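Local coordinates for regulatory protein SdiA (Escherichia coli, PDB 4LFU) that is a LuxR-type quorum-sensing receptor and transcription factor that responds to acyl-homoserine lactone autoinducers and activates transcription of the ftsQAZ cell-division genes, at residues Met94-Asp97 and Asp98-Ser101. Numbering follows the deposited sequence.
Sequences MWND and DLFS
The ring of Phe100 meets residues four and five positions earlier along its edge: Asn96 O lies near the ring plane, 3.3 Å from Phe100 CD2, and Trp95 CB reaches the same edge at CE2, 4.3 Å away. Asp97 O lies near the ring plane too. The indole of Trp95 is met differently. Leu99 CD1 comes in obliquely, 4.2 Å from Trp95 CD1, and also touches Trp95 CA. Asn96, by contrast, turns its amide to the backbone of the coming turn. With CG placed between the backbone N and the carbonyl carbon (chi1 59°), Asn96 brings OD1 forward to the backbone N atoms of Asp98 and Leu99, and accepts a hydrogen bond from Leu99 N at 2.9 Å; at Asp98 N the angle is too poor for one. The N-H...O angle at OD1 is 141°, so the bond is far from straight, and the donor is tilted from the amide plane. Leu99 N also makes a weak bond to Asn96 O, 3.4 Å, so that one donor is shared between the side chain and backbone of a single residue. Asn96 is a worked example of an asparagine whose side-chain oxygen takes the N-H three residues on, here beside the short 3-10 turn through Asp98 and Leu99, in the loop between strand 92-94 and helix 104-112 of the autoinducer-binding domain. A straighter bond runs from Phe100 N to Asp97 O, 3.0 Å, its donor standing above the carbonyl plane. Around this surface turn, Trp95 NE1 is hydrogen-bonded to Thr120 OG1 of the neighbouring strand 117-124, and Asp97 OD1 accepts from Trp107 NE1 in helix 104-112. Pro81 of another loop touches the side chains of both Leu99 and Phe100.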
loop_
_atom_site.group_PDB
_atom_site.type_symbol
_atom_site.label_atom_id
_atom_site.label_comp_id
_atom_site.label_asym_id
_atom_site.label_seq_id
_atom_site.Cartn_x
_atom_site.Cartn_y
_atom_site.Cartn_z
ATOM N N MET A 94 -17.266 -9.203 -5.948
ATOM C CA MET A 94 -18.223 -10.296 -6.050
ATOM C C MET A 94 -18.164 -10.754 -7.503
ATOM O O MET A 94 -18.263 -9.915 -8.390
ATOM C CB MET A 94 -19.631 -9.791 -5.681
ATOM C CG MET A 94 -20.722 -10.875 -5.706
ATOM S SD MET A 94 -20.576 -11.951 -4.285
ATOM C CE MET A 94 -20.857 -13.541 -5.037
ATOM N N TRP A 95 -17.976 -12.050 -7.759
ATOM C CA TRP A 95 -17.873 -12.534 -9.167
ATOM C C TRP A 95 -19.208 -12.444 -9.901
ATOM O O TRP A 95 -20.266 -12.721 -9.330
ATOM C CB TRP A 95 -17.317 -13.963 -9.300
ATOM C CG TRP A 95 -15.996 -14.199 -8.620
ATOM C CD1 TRP A 95 -15.179 -13.257 -8.027
ATOM C CD2 TRP A 95 -15.326 -15.460 -8.469
ATOM N NE1 TRP A 95 -14.068 -13.869 -7.505
ATOM C CE2 TRP A 95 -14.129 -15.215 -7.760
ATOM C CE3 TRP A 95 -15.635 -16.774 -8.844
ATOM C CZ2 TRP A 95 -13.227 -16.230 -7.437
ATOM C CZ3 TRP A 95 -14.747 -17.795 -8.502
ATOM C CH2 TRP A 95 -13.550 -17.509 -7.813
ATOM N N ASN A 96 -19.139 -12.019 -11.152
ATOM C CA ASN A 96 -20.298 -11.980 -12.041
ATOM C C ASN A 96 -19.857 -12.401 -13.421
ATOM O O ASN A 96 -18.661 -12.475 -13.675
ATOM C CB ASN A 96 -20.967 -10.598 -12.079
ATOM C CG ASN A 96 -20.031 -9.492 -12.547
ATOM O OD1 ASN A 96 -19.532 -9.493 -13.675
ATOM N ND2 ASN A 96 -19.802 -8.525 -11.675
ATOM N N ASP A 97 -20.815 -12.665 -14.310
ATOM C CA ASP A 97 -20.484 -13.115 -15.663
ATOM C C ASP A 97 -19.735 -12.090 -16.485
ATOM O O ASP A 97 -18.803 -12.452 -17.196
ATOM C CB ASP A 97 -21.722 -13.614 -16.400
ATOM C CG ASP A 97 -22.212 -14.931 -15.859
ATOM O OD1 ASP A 97 -21.386 -15.675 -15.305
ATOM O OD2 ASP A 97 -23.420 -15.225 -15.974
ATOM N N ASP A 98 -20.105 -10.816 -16.359
ATOM C CA ASP A 98 -19.453 -9.727 -17.130
ATOM C C ASP A 98 -17.961 -9.645 -16.889
ATOM O O ASP A 98 -17.225 -9.261 -17.778
ATOM C CB ASP A 98 -20.097 -8.358 -16.846
ATOM C CG ASP A 98 -21.616 -8.397 -16.952
ATOM O OD1 ASP A 98 -22.258 -9.022 -16.058
ATOM O OD2 ASP A 98 -22.155 -7.826 -17.930
ATOM N N LEU A 99 -17.547 -10.007 -15.670
ATOM C CA LEU A 99 -16.144 -10.041 -15.229
ATOM C C LEU A 99 -15.262 -10.882 -16.154
ATOM O O LEU A 99 -14.080 -10.556 -16.383
ATOM C CB LEU A 99 -16.082 -10.616 -13.813
ATOM C CG LEU A 99 -15.281 -9.989 -12.671
ATOM C CD1 LEU A 99 -15.084 -10.986 -11.543
ATOM C CD2 LEU A 99 -13.953 -9.468 -13.133
ATOM N N PHE A 100 -15.856 -11.935 -16.724
ATOM C CA PHE A 100 -15.115 -12.936 -17.483
ATOM C C PHE A 100 -15.255 -12.865 -18.994
ATOM O O PHE A 100 -14.838 -13.788 -19.686
ATOM C CB PHE A 100 -15.472 -14.335 -16.966
ATOM C CG PHE A 100 -15.070 -14.560 -15.521
ATOM C CD1 PHE A 100 -13.803 -15.046 -15.207
ATOM C CD2 PHE A 100 -15.949 -14.260 -14.485
ATOM C CE1 PHE A 100 -13.426 -15.238 -13.876
ATOM C CE2 PHE A 100 -15.590 -14.440 -13.159
ATOM C CZ PHE A 100 -14.322 -14.939 -12.843
ATOM N N SER A 101 -15.787 -11.761 -19.520
ATOM C CA SER A 101 -16.057 -11.660 -20.961
ATOM C C SER A 101 -14.799 -11.640 -21.822
ATOM O O SER A 101 -14.843 -11.989 -23.013
ATOM C CB SER A 101 -16.919 -10.437 -21.266
ATOM O OG SER A 101 -16.191 -9.231 -21.083
#